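Local coordinates for protein HpcE (Thermus thermophilus, PDB 1WZO) that probably isomerises 2-hydroxyhepta-2,4-diene-1,7-dioate in the bacterial breakdown of aromatic acids, as a member of the fumarylacetoacetate hydrolase family, at residues K82-Y87 and P241-P246; L86-A91 and K146-F151; Y96-A101 and M228-E233; L179-H184 and G214-I219. All blocks are in the same frame, centred on the assembly; numbering follows the deposited sequence.

Contact 1. Residues K82-Y87 and P241-P246; sequences KGVVLY and PIEEEP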
loop_
_atom_site.group_PDB
_atom_site.type_symbol
_atom_site.label_atom_id
_atom_site.label_comp_id
_atom_site.label_asym_id
_atom_site.label_seq_id
_atom_site.Cartn_x
_atom_site.Cartn_y
_atom_site.Cartn_z
ATOM N N LYS B 82 8.943 8.261 21.346
ATOM C CA LYS B 82 9.024 9.715 21.513
ATOM C C LYS B 82 7.737 10.459 21.134
ATOM O O LYS B 82 7.613 11.657 21.390
ATOM C CB LYS B 82 10.197 10.292 20.711
ATOM C CG LYS B 82 11.569 9.776 21.134
ATOM C CD LYS B 82 11.875 10.131 22.577
ATOM C CE LYS B 82 13.300 9.737 22.950
ATOM N NZ LYS B 82 13.604 10.038 24.379
ATOM N N GLY B 83 6.788 9.759 20.517
ATOM C CA GLY B 83 5.530 10.392 20.150
ATOM C C GLY B 83 4.728 10.741 21.395
ATOM O O GLY B 83 4.938 10.152 22.456
ATOM N N VAL B 84 3.802 11.689 21.272
ATOM C CA VAL B 84 2.987 12.121 22.405
ATOM C C VAL B 84 1.645 11.398 22.524
ATOM O O VAL B 84 0.834 11.403 21.589
ATOM C CB VAL B 84 2.713 13.648 22.333
ATOM C CG1 VAL B 84 1.813 14.075 23.483
ATOM C CG2 VAL B 84 4.025 14.421 22.369
ATOM N N VAL B 85 1.413 10.775 23.674
ATOM C CA VAL B 85 0.154 10.079 23.918
ATOM C C VAL B 85 -0.866 11.111 24.379
ATOM O O VAL B 85 -0.570 11.944 25.242
ATOM C CB VAL B 85 0.307 9.000 25.014
ATOM C CG1 VAL B 85 -1.071 8.466 25.430
ATOM C CG2 VAL B 85 1.178 7.859 24.494
ATOM N N LEU B 86 -2.063 11.064 23.803
ATOM C CA LEU B 86 -3.110 12.007 24.167
ATOM C C LEU B 86 -4.013 11.420 25.243
ATOM O O LEU B 86 -4.602 10.348 25.073
ATOM C CB LEU B 86 -3.929 12.388 22.925
ATOM C CG LEU B 86 -3.095 13.024 21.806
ATOM C CD1 LEU B 86 -3.937 13.192 20.558
ATOM C CD2 LEU B 86 -2.549 14.361 22.270
ATOM N N TYR B 87 -4.112 12.132 26.359
ATOM C CA TYR B 87 -4.937 11.701 27.482
ATOM C C TYR B 87 -6.396 12.103 27.225
ATOM O O TYR B 87 -6.684 13.264 26.957
ATOM C CB TYR B 87 -4.406 12.346 28.766
ATOM C CG TYR B 87 -5.026 11.832 30.046
ATOM C CD1 TYR B 87 -6.285 12.268 30.459
ATOM C CD2 TYR B 87 -4.343 10.925 30.854
ATOM C CE1 TYR B 87 -6.846 11.815 31.652
ATOM C CE2 TYR B 87 -4.892 10.465 32.050
ATOM C CZ TYR B 87 -6.143 10.917 32.442
ATOM O OH TYR B 87 -6.684 10.486 33.632
ATOM N N PRO B 241 5.734 10.738 26.299
ATOM C CA PRO B 241 5.159 11.657 27.276
ATOM C C PRO B 241 3.652 11.697 27.008
ATOM O O PRO B 241 3.195 11.261 25.944
ATOM C CB PRO B 241 5.854 12.975 26.962
ATOM C CG PRO B 241 6.062 12.899 25.483
ATOM C CD PRO B 241 6.498 11.467 25.267
ATOM N N ILE B 242 2.893 12.208 27.970
ATOM C CA ILE B 242 1.443 12.302 27.849
ATOM C C ILE B 242 0.994 13.757 27.933
ATOM O O ILE B 242 1.487 14.520 28.764
ATOM C CB ILE B 242 0.749 11.534 28.981
ATOM C CG1 ILE B 242 1.240 10.088 29.004
ATOM C CG2 ILE B 242 -0.761 11.602 28.803
ATOM C CD1 ILE B 242 0.747 9.304 30.195
ATOM N N GLU B 243 0.063 14.133 27.061
ATOM C CA GLU B 243 -0.480 15.487 27.028
ATOM C C GLU B 243 -1.998 15.375 26.965
ATOM O O GLU B 243 -2.533 14.358 26.522
ATOM C CB GLU B 243 0.016 16.244 25.789
ATOM C CG GLU B 243 1.410 16.837 25.884
ATOM C CD GLU B 243 1.827 17.514 24.589
ATOM O OE1 GLU B 243 0.929 17.908 23.814
ATOM O OE2 GLU B 243 3.047 17.667 24.345
ATOM N N GLU B 244 -2.691 16.414 27.410
ATOM C CA GLU B 244 -4.145 16.407 27.370
ATOM C C GLU B 244 -4.607 16.739 25.959
ATOM O O GLU B 244 -3.906 17.427 25.215
ATOM C CB GLU B 244 -4.717 17.433 28.342
ATOM C CG GLU B 244 -4.403 17.146 29.791
ATOM C CD GLU B 244 -5.598 17.374 30.685
ATOM O OE1 GLU B 244 -6.613 16.664 30.503
ATOM O OE2 GLU B 244 -5.526 18.261 31.562
ATOM N N GLU B 245 -5.783 16.245 25.590
ATOM C CA GLU B 245 -6.319 16.511 24.265
ATOM C C GLU B 245 -6.572 18.005 24.142
ATOM O O GLU B 245 -6.744 18.699 25.147
ATOM C CB GLU B 245 -7.625 15.745 24.053
ATOM C CG GLU B 245 -7.496 14.254 24.280
ATOM C CD GLU B 245 -8.772 13.496 23.972
ATOM O OE1 GLU B 245 -9.840 13.863 24.515
ATOM O OE2 GLU B 245 -8.701 12.525 23.189
ATOM N N PRO B 246 -6.592 18.524 22.906
ATOM C CA PRO B 246 -6.829 19.951 22.683
ATOM C C PRO B 246 -8.117 20.432 23.344
ATOM O O PRO B 246 -8.056 21.447 24.068
ATOM C CB PRO B 246 -6.867 20.061 21.157
ATOM C CG PRO B 246 -7.342 18.705 20.725
ATOM C CD PRO B 246 -6.546 17.797 21.625
ATOM O OXT PRO B 246 -9.168 19.786 23.131
HETATM O O HOH W 1 -7.182 15.552 28.164
#
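I242 and Y87 meet on one face of a parallel strand pair, where the CG2 methyl of I242 lies 3.7 Å from Y87 CB and borders the phenol ring at its edge, near the ring plane. V85 belongs to the same face, its CB 4.2 Å from I242 CG1; beta-branched residues such as these suit an extended backbone. Farther back along the chain, V84 crosses E243 at about a right angle, with V84 CG1 3.6 Å from E243 CD, and V84 CG2 touches P241 CG. Between the side chains runs the backbone ladder: V85 N donates to P241 O (2.9 Å), E243 N to V85 O, and Y87 N to E243 O (2.7 Å). Beyond E244 the pairing frays. The bond from E245 N to Y87 O is weak at 3.4 Å, and a water joins Y87 O, E244 OE1 and E245 N. Two of the acidic ends turn to other partners: E243 pairs with K9 of the second subunit, while E245 OE1 accepts from K89 N. Strand 85-87 is the outermost of its mixed sheet within the chain, and strand 237-244 lies between it and strand 227-232, whose M228 packs against both V85 and I242.

Contact 2. Residues L86-A91 and K146-F151; sequences LYPKGA and KGRDTF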
loop_
_atom_site.group_PDB
_atom_site.type_symbol
_atom_site.label_atom_id
_atom_site.label_comp_id
_atom_site.label_asym_id
_atom_site.label_seq_id
_atom_site.Cartn_x
_atom_site.Cartn_y
_atom_site.Cartn_z
ATOM N N LEU B 86 -2.063 11.064 23.803
ATOM C CA LEU B 86 -3.110 12.007 24.167
ATOM C C LEU B 86 -4.013 11.420 25.243
ATOM O O LEU B 86 -4.602 10.348 25.073
ATOM C CB LEU B 86 -3.929 12.388 22.925
ATOM C CG LEU B 86 -3.095 13.024 21.806
ATOM C CD1 LEU B 86 -3.937 13.192 20.558
ATOM C CD2 LEU B 86 -2.549 14.361 22.270
ATOM N N TYR B 87 -4.112 12.132 26.359
ATOM C CA TYR B 87 -4.937 11.701 27.482
ATOM C C TYR B 87 -6.396 12.103 27.225
ATOM O O TYR B 87 -6.684 13.264 26.957
ATOM C CB TYR B 87 -4.406 12.346 28.766
ATOM C CG TYR B 87 -5.026 11.832 30.046
ATOM C CD1 TYR B 87 -6.285 12.268 30.459
ATOM C CD2 TYR B 87 -4.343 10.925 30.854
ATOM C CE1 TYR B 87 -6.846 11.815 31.652
ATOM C CE2 TYR B 87 -4.892 10.465 32.050
ATOM C CZ TYR B 87 -6.143 10.917 32.442
ATOM O OH TYR B 87 -6.684 10.486 33.632
ATOM N N PRO B 88 -7.332 11.141 27.295
ATOM C CA PRO B 88 -8.753 11.429 27.061
ATOM C C PRO B 88 -9.294 12.479 28.018
ATOM O O PRO B 88 -9.204 12.322 29.236
ATOM C CB PRO B 88 -9.421 10.074 27.270
ATOM C CG PRO B 88 -8.352 9.105 26.872
ATOM C CD PRO B 88 -7.131 9.702 27.530
ATOM N N LYS B 89 -9.860 13.542 27.461
ATOM C CA LYS B 89 -10.419 14.627 28.260
ATOM C C LYS B 89 -11.410 14.112 29.295
ATOM O O LYS B 89 -12.374 13.430 28.951
ATOM C CB LYS B 89 -11.126 15.634 27.349
ATOM C CG LYS B 89 -11.652 16.869 28.070
ATOM C CD LYS B 89 -10.506 17.717 28.609
ATOM C CE LYS B 89 -9.534 18.090 27.494
ATOM N NZ LYS B 89 -10.250 18.684 26.332
ATOM N N GLY B 90 -11.166 14.433 30.561
ATOM C CA GLY B 90 -12.062 14.009 31.623
ATOM C C GLY B 90 -11.884 12.596 32.155
ATOM O O GLY B 90 -12.523 12.222 33.140
ATOM N N ALA B 91 -11.033 11.801 31.512
ATOM C CA ALA B 91 -10.804 10.431 31.966
ATOM C C ALA B 91 -10.114 10.452 33.325
ATOM O O ALA B 91 -9.239 11.282 33.575
ATOM C CB ALA B 91 -9.945 9.679 30.957
ATOM N N LYS B 146 -9.669 1.032 24.369
ATOM C CA LYS B 146 -8.344 0.598 23.929
ATOM C C LYS B 146 -7.899 1.099 22.561
ATOM O O LYS B 146 -6.701 1.275 22.330
ATOM C CB LYS B 146 -8.294 -0.932 23.883
ATOM C CG LYS B 146 -8.717 -1.634 25.157
ATOM C CD LYS B 146 -7.586 -1.683 26.167
ATOM C CE LYS B 146 -6.478 -2.621 25.709
ATOM N NZ LYS B 146 -5.334 -2.611 26.668
ATOM N N GLY B 147 -8.860 1.313 21.663
ATOM C CA GLY B 147 -8.534 1.720 20.304
ATOM C C GLY B 147 -8.487 3.193 19.961
ATOM O O GLY B 147 -8.682 3.565 18.799
ATOM N N ARG B 148 -8.209 4.030 20.953
ATOM C CA ARG B 148 -8.135 5.471 20.743
ATOM C C ARG B 148 -6.841 5.885 20.039
ATOM O O ARG B 148 -5.822 5.199 20.145
ATOM C CB ARG B 148 -8.230 6.190 22.091
ATOM C CG ARG B 148 -9.352 5.674 22.992
ATOM C CD ARG B 148 -9.374 6.419 24.318
ATOM N NE ARG B 148 -9.908 7.773 24.181
ATOM C CZ ARG B 148 -11.202 8.061 24.073
ATOM N NH1 ARG B 148 -12.104 7.092 24.084
ATOM N NH2 ARG B 148 -11.593 9.324 23.956
ATOM N N ASP B 149 -6.883 7.002 19.314
ATOM C CA ASP B 149 -5.688 7.500 18.634
ATOM C C ASP B 149 -4.546 7.668 19.657
ATOM O O ASP B 149 -4.755 8.174 20.764
ATOM C CB ASP B 149 -5.962 8.852 17.968
ATOM C CG ASP B 149 -6.865 8.743 16.735
ATOM O OD1 ASP B 149 -7.162 7.618 16.279
ATOM O OD2 ASP B 149 -7.267 9.808 16.214
ATOM N N THR B 150 -3.356 7.227 19.262
ATOM C CA THR B 150 -2.123 7.282 20.059
ATOM C C THR B 150 -2.036 6.299 21.220
ATOM O O THR B 150 -1.069 6.345 21.982
ATOM C CB THR B 150 -1.824 8.693 20.658
ATOM O OG1 THR B 150 -2.662 8.934 21.798
ATOM C CG2 THR B 150 -2.018 9.784 19.611
ATOM N N PHE B 151 -3.013 5.407 21.357
ATOM C CA PHE B 151 -2.973 4.462 22.465
ATOM C C PHE B 151 -2.121 3.213 22.260
ATOM O O PHE B 151 -2.244 2.248 23.016
ATOM C CB PHE B 151 -4.390 4.061 22.899
ATOM C CG PHE B 151 -4.931 4.894 24.036
ATOM C CD1 PHE B 151 -5.804 4.340 24.968
ATOM C CD2 PHE B 151 -4.540 6.225 24.190
ATOM C CE1 PHE B 151 -6.280 5.097 26.051
ATOM C CE2 PHE B 151 -5.008 6.992 25.263
ATOM C CZ PHE B 151 -5.879 6.426 26.195
#
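F151 presents the edge of its ring to L86, with CE2 3.4 Å from L86 O and that oxygen near the ring plane, an arrangement that sets an aromatic C-H against a carbonyl. One ring face carries R148 CD, offset toward the rim. P88 and F151 reach toward each other tip to tip, P88 CG standing 3.7 Å from F151 CZ. The same CG lies 3.4 Å from R148 NE, because the arginine chain bends at chi3 (74°) and passes the proline obliquely; R148 NH1 donates to R144 O. The polar link between the segments is straight: L86 N donates to T150 OG1 at 3.0 Å with an angle of 177°. The methyl of T150, CG2, meanwhile touches L86 CD1, so one threonine serves both backbone and apolar side chain. Each segment holds a type II turn, and in the one from P88 to A91 the positive phi of G90 suits glycine. Y87 OH, donating to A91 O at 2.7 Å, spans that turn. Around the contact, P88 packs on V94 of strand 94-104 and F151 on L129 of strand 120-131, while D149 forms salt bridges with R11 of the second subunit and K109 of the third.

Contact 3. Residues Y96-A101 and M228-E233; sequences YEVELA and MRLEIE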
loop_
_atom_site.group_PDB
_atom_site.type_symbol
_atom_site.label_atom_id
_atom_site.label_comp_id
_atom_site.label_asym_id
_atom_site.label_seq_id
_atom_site.Cartn_x
_atom_site.Cartn_y
_atom_site.Cartn_z
ATOM N N TYR B 96 -0.988 2.429 31.546
ATOM C CA TYR B 96 -0.072 1.972 30.511
ATOM C C TYR B 96 -0.087 0.456 30.680
ATOM O O TYR B 96 -0.560 -0.051 31.700
ATOM C CB TYR B 96 1.355 2.511 30.745
ATOM C CG TYR B 96 2.068 1.899 31.945
ATOM C CD1 TYR B 96 2.473 0.560 31.937
ATOM C CD2 TYR B 96 2.267 2.637 33.117
ATOM C CE1 TYR B 96 3.046 -0.034 33.066
ATOM C CE2 TYR B 96 2.841 2.051 34.253
ATOM C CZ TYR B 96 3.221 0.716 34.219
ATOM O OH TYR B 96 3.746 0.117 35.344
ATOM N N GLU B 97 0.406 -0.267 29.685
ATOM C CA GLU B 97 0.492 -1.723 29.763
ATOM C C GLU B 97 1.730 -2.145 28.981
ATOM O O GLU B 97 1.740 -2.093 27.752
ATOM C CB GLU B 97 -0.765 -2.401 29.182
ATOM C CG GLU B 97 -2.001 -2.277 30.078
ATOM C CD GLU B 97 -3.145 -3.208 29.683
ATOM O OE1 GLU B 97 -4.182 -3.205 30.383
ATOM O OE2 GLU B 97 -3.018 -3.941 28.683
ATOM N N VAL B 98 2.786 -2.545 29.690
ATOM C CA VAL B 98 4.007 -2.965 29.009
ATOM C C VAL B 98 3.849 -4.397 28.505
ATOM O O VAL B 98 3.587 -5.320 29.276
ATOM C CB VAL B 98 5.262 -2.836 29.938
ATOM C CG1 VAL B 98 5.078 -3.647 31.208
ATOM C CG2 VAL B 98 6.510 -3.267 29.183
ATOM N N GLU B 99 3.991 -4.580 27.197
ATOM C CA GLU B 99 3.823 -5.906 26.622
ATOM C C GLU B 99 4.825 -6.241 25.540
ATOM O O GLU B 99 5.276 -5.369 24.790
ATOM C CB GLU B 99 2.407 -6.055 26.031
ATOM C CG GLU B 99 1.305 -5.451 26.890
ATOM C CD GLU B 99 -0.094 -5.848 26.434
ATOM O OE1 GLU B 99 -0.231 -6.455 25.351
ATOM O OE2 GLU B 99 -1.060 -5.550 27.162
ATOM N N LEU B 100 5.178 -7.518 25.466
ATOM C CA LEU B 100 6.079 -7.995 24.434
ATOM C C LEU B 100 5.219 -8.075 23.175
ATOM O O LEU B 100 4.138 -8.673 23.200
ATOM C CB LEU B 100 6.600 -9.395 24.772
ATOM C CG LEU B 100 7.420 -10.099 23.684
ATOM C CD1 LEU B 100 8.725 -9.345 23.440
ATOM C CD2 LEU B 100 7.700 -11.539 24.110
ATOM N N ALA B 101 5.689 -7.463 22.095
ATOM C CA ALA B 101 4.977 -7.474 20.821
ATOM C C ALA B 101 5.707 -8.408 19.861
ATOM O O ALA B 101 6.923 -8.310 19.691
ATOM C CB ALA B 101 4.916 -6.062 20.241
ATOM N N MET B 228 6.333 8.134 30.090
ATOM C CA MET B 228 6.382 6.689 30.232
ATOM C C MET B 228 7.567 6.095 29.490
ATOM O O MET B 228 7.809 6.416 28.322
ATOM C CB MET B 228 5.085 6.067 29.704
ATOM C CG MET B 228 3.829 6.583 30.385
ATOM S SD MET B 228 2.316 5.980 29.592
ATOM C CE MET B 228 2.440 6.816 28.021
ATOM N N ARG B 229 8.319 5.241 30.179
ATOM C CA ARG B 229 9.458 4.576 29.564
ATOM C C ARG B 229 9.334 3.089 29.847
ATOM O O ARG B 229 9.495 2.637 30.984
ATOM C CB ARG B 229 10.785 5.099 30.121
ATOM C CG ARG B 229 11.994 4.603 29.338
ATOM C CD ARG B 229 13.291 5.077 29.965
ATOM N NE ARG B 229 13.554 4.414 31.237
ATOM C CZ ARG B 229 14.083 5.014 32.298
ATOM N NH1 ARG B 229 14.399 6.302 32.245
ATOM N NH2 ARG B 229 14.306 4.325 33.412
ATOM N N LEU B 230 9.032 2.331 28.800
ATOM C CA LEU B 230 8.878 0.895 28.917
ATOM C C LEU B 230 10.118 0.199 28.382
ATOM O O LEU B 230 10.672 0.592 27.355
ATOM C CB LEU B 230 7.634 0.434 28.146
ATOM C CG LEU B 230 6.289 0.561 28.871
ATOM C CD1 LEU B 230 6.121 1.961 29.447
ATOM C CD2 LEU B 230 5.162 0.233 27.895
ATOM N N GLU B 231 10.547 -0.839 29.087
ATOM C CA GLU B 231 11.729 -1.587 28.689
ATOM C C GLU B 231 11.494 -3.085 28.767
ATOM O O GLU B 231 10.794 -3.573 29.652
ATOM C CB GLU B 231 12.919 -1.208 29.583
ATOM C CG GLU B 231 13.446 0.202 29.364
ATOM C CD GLU B 231 14.561 0.574 30.340
ATOM O OE1 GLU B 231 15.420 -0.288 30.622
ATOM O OE2 GLU B 231 14.581 1.726 30.814
ATOM N N ILE B 232 12.058 -3.806 27.807
ATOM C CA ILE B 232 11.961 -5.253 27.777
ATOM C C ILE B 232 13.358 -5.760 27.458
ATOM O O ILE B 232 14.041 -5.224 26.583
ATOM C CB ILE B 232 10.985 -5.766 26.699
ATOM C CG1 ILE B 232 9.565 -5.267 26.995
ATOM C CG2 ILE B 232 11.000 -7.287 26.678
ATOM C CD1 ILE B 232 8.498 -5.859 26.069
ATOM N N GLU B 233 13.773 -6.789 28.185
ATOM C CA GLU B 233 15.092 -7.384 28.026
ATOM C C GLU B 233 15.537 -7.509 26.571
ATOM O O GLU B 233 14.922 -8.236 25.786
ATOM C CB GLU B 233 15.105 -8.762 28.693
ATOM C CG GLU B 233 16.504 -9.327 28.938
ATOM C CD GLU B 233 16.468 -10.661 29.658
ATOM O OE1 GLU B 233 15.410 -11.001 30.233
ATOM O OE2 GLU B 233 17.504 -11.363 29.660
#
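L230 lies against V98 along most of its length. Its CB is 4.0 Å from V98 CG2, and its CG, set anti to the carbonyl carbon (chi1 -83°), moves in to 3.7 Å from V98 CB. At the tip, L230 CD2 comes within 3.6 Å of V98 CA and also approaches E97 O, so the methyl rests on the backbone of the opposing strand. The two side chains slide past each other in opposite directions and fill the space between the layers, the leucine's reach bringing CD2 down to the valine's CA. I232 repeats the theme two residues on: its CD1 lies 3.5 Å from E99 O and 3.6 Å from L100 CA. At the other end M228 SD meets Y96 CB, the methylene and not the ring, at 3.8 Å; the tyrosine OH is bonded to Q181 OE1. The side chains that meet are apolar, though two methyls also rest on backbone carbonyls, and the segments share no hydrogen bond. Their strand axes, 7.6 Å apart at closest and inclined by 45°, belong to two layers packed face to face and are not paired edge to edge. Alternation gives each strand a second character. E97 and E99 turn away from L230 and cluster with D128, consistent with the acidic metal site known in this family, whereas R229 and E231 form a salt bridge on the far side of their strand. Strand 227-232 lies between strands 170-175 and 237-244, with I232 touching L171 and M228 touching I242; strand 94-104 pairs with strand 120-131, whose N127 touches Y96, M228 and L230.

Contact 4. Residues L179-H184 and G214-I219; sequences LRQEGH and GTPKGI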
loop_
_atom_site.group_PDB
_atom_site.type_symbol
_atom_site.label_atom_id
_atom_site.label_comp_id
_atom_site.label_asym_id
_atom_site.label_seq_id
_atom_site.Cartn_x
_atom_site.Cartn_y
_atom_site.Cartn_z
ATOM N N LEU B 179 10.853 3.617 38.612
ATOM C CA LEU B 179 10.413 2.257 38.338
ATOM C C LEU B 179 9.042 2.014 38.951
ATOM O O LEU B 179 8.859 2.130 40.163
ATOM C CB LEU B 179 11.417 1.250 38.903
ATOM C CG LEU B 179 11.123 -0.231 38.658
ATOM C CD1 LEU B 179 11.145 -0.531 37.167
ATOM C CD2 LEU B 179 12.161 -1.076 39.383
ATOM N N ARG B 180 8.077 1.676 38.103
ATOM C CA ARG B 180 6.715 1.423 38.552
ATOM C C ARG B 180 6.390 -0.059 38.641
ATOM O O ARG B 180 5.621 -0.485 39.504
ATOM C CB ARG B 180 5.714 2.064 37.587
ATOM C CG ARG B 180 5.532 3.558 37.719
ATOM C CD ARG B 180 4.834 3.926 39.019
ATOM N NE ARG B 180 4.236 5.256 38.931
ATOM C CZ ARG B 180 3.089 5.521 38.309
ATOM N NH1 ARG B 180 2.404 4.544 37.722
ATOM N NH2 ARG B 180 2.634 6.766 38.261
ATOM N N GLN B 181 6.982 -0.849 37.753
ATOM C CA GLN B 181 6.659 -2.262 37.718
ATOM C C GLN B 181 7.705 -3.150 37.062
ATOM O O GLN B 181 8.443 -2.720 36.177
ATOM C CB GLN B 181 5.315 -2.406 36.993
ATOM C CG GLN B 181 4.919 -3.794 36.558
ATOM C CD GLN B 181 3.604 -3.781 35.789
ATOM O OE1 GLN B 181 3.365 -2.899 34.959
ATOM N NE2 GLN B 181 2.751 -4.761 36.056
ATOM N N GLU B 182 7.751 -4.398 37.514
ATOM C CA GLU B 182 8.663 -5.399 36.980
ATOM C C GLU B 182 7.887 -6.688 36.742
ATOM O O GLU B 182 7.131 -7.136 37.600
ATOM C CB GLU B 182 9.814 -5.679 37.953
ATOM C CG GLU B 182 10.846 -4.569 38.048
ATOM C CD GLU B 182 12.066 -4.982 38.856
ATOM O OE1 GLU B 182 11.905 -5.317 40.049
ATOM O OE2 GLU B 182 13.184 -4.975 38.297
ATOM N N GLY B 183 8.077 -7.276 35.569
ATOM C CA GLY B 183 7.394 -8.513 35.247
ATOM C C GLY B 183 8.306 -9.408 34.439
ATOM O O GLY B 183 9.435 -9.030 34.130
ATOM N N HIS B 184 7.822 -10.590 34.085
ATOM C CA HIS B 184 8.626 -11.518 33.306
ATOM C C HIS B 184 7.735 -12.332 32.374
ATOM O O HIS B 184 6.695 -12.844 32.785
ATOM C CB HIS B 184 9.415 -12.432 34.249
ATOM C CG HIS B 184 10.595 -13.083 33.602
ATOM N ND1 HIS B 184 10.514 -14.294 32.950
ATOM C CD2 HIS B 184 11.871 -12.658 33.449
ATOM C CE1 HIS B 184 11.689 -14.586 32.422
ATOM N NE2 HIS B 184 12.530 -13.609 32.709
ATOM N N GLY B 214 -0.006 -9.283 26.202
ATOM C CA GLY B 214 -0.573 -9.016 27.512
ATOM C C GLY B 214 0.407 -8.436 28.510
ATOM O O GLY B 214 1.573 -8.202 28.186
ATOM N N THR B 215 -0.067 -8.213 29.731
ATOM C CA THR B 215 0.774 -7.643 30.778
ATOM C C THR B 215 0.261 -8.015 32.166
ATOM O O THR B 215 -0.929 -8.278 32.354
ATOM C CB THR B 215 0.805 -6.098 30.677
ATOM O OG1 THR B 215 1.963 -5.588 31.343
ATOM C CG2 THR B 215 -0.442 -5.492 31.319
ATOM N N PRO B 216 1.162 -8.062 33.160
ATOM C CA PRO B 216 0.745 -8.399 34.527
ATOM C C PRO B 216 0.187 -7.140 35.193
ATOM O O PRO B 216 0.574 -6.030 34.834
ATOM C CB PRO B 216 2.044 -8.867 35.173
ATOM C CG PRO B 216 3.069 -8.011 34.495
ATOM C CD PRO B 216 2.631 -8.054 33.045
ATOM N N LYS B 217 -0.733 -7.304 36.137
ATOM C CA LYS B 217 -1.295 -6.148 36.833
ATOM C C LYS B 217 -0.195 -5.469 37.637
ATOM O O LYS B 217 0.737 -6.124 38.103
ATOM C CB LYS B 217 -2.414 -6.567 37.790
ATOM C CG LYS B 217 -3.710 -7.009 37.130
ATOM C CD LYS B 217 -4.770 -7.294 38.191
ATOM C CE LYS B 217 -6.058 -7.826 37.581
ATOM N NZ LYS B 217 -7.076 -8.156 38.625
ATOM N N GLY B 218 -0.312 -4.156 37.799
ATOM C CA GLY B 218 0.670 -3.407 38.558
ATOM C C GLY B 218 0.190 -1.990 38.796
ATOM O O GLY B 218 -0.943 -1.658 38.462
ATOM N N ILE B 219 1.042 -1.154 39.383
ATOM C CA ILE B 219 0.690 0.240 39.639
ATOM C C ILE B 219 0.972 0.963 38.328
ATOM O O ILE B 219 2.029 1.573 38.148
ATOM C CB ILE B 219 1.562 0.825 40.773
ATOM C CG1 ILE B 219 1.496 -0.097 41.995
ATOM C CG2 ILE B 219 1.083 2.225 41.142
ATOM C CD1 ILE B 219 0.087 -0.316 42.529
HETATM O O HOH W 2 3.564 -2.581 39.542
HETATM O O HOH W 3 1.848 -3.251 32.755
#
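Q181 and R180 both send their polar ends to the loop 214-219, but by differently shaped chains. In Q181, CG is anti to the backbone N (chi1 167°) and the rest is extended, carrying the amide straight to P216, where NE2 donates to P216 O at 2.8 Å. P216 O lies in the amide plane, though the donor sits well above the carbonyl plane (58° out of it). R180 is bent at chi2, and its NH1 meets I219 O at 3.0 Å from above that carbonyl, the oxygen lying somewhat out of the guanidinium plane; the same nitrogen also donates to Q221 O. The consecutive pair is placed by a classic beta bulge opposite A173. P216 CG closes over the amide, 3.6 Å from Q181 NE2. Glycine suits the neighbouring positions: a CB on G183 would press on P216, and one on G218 would collide with the amide. Two waters complete the join, one from R180 O to I219 N and the other between Q181 OE1 and T215 OG1, with Y96 OH a further partner of OE1. Since both side-chain donors grip main-chain carbonyls, the bonds probably help to hold the path of a loop that lacks regular secondary structure, without any charge pair between the segments.

Contact 3 is the buried one near the centre of the chain, joining two beta layers mainly through apolar side chains. Contact 2, also buried but farther out, mixes apolar and polar chemistry, while contacts 1 and 4 lie partly exposed at what are, within this chain, opposite outer strands of one five-stranded sheet, about 22 Å apart between centres. There the bonding differs: contact 1 relies on a backbone ladder, contact 4 on side-chain donors and waters. Contacts 1 and 2 share L86 and Y87 and both touch the second subunit, whereas no other chain reaches contacts 3 and 4. M228 CE ties contact 3 to contact 1, and T215 OG1, bonded to V98 O, ties it to contact 4.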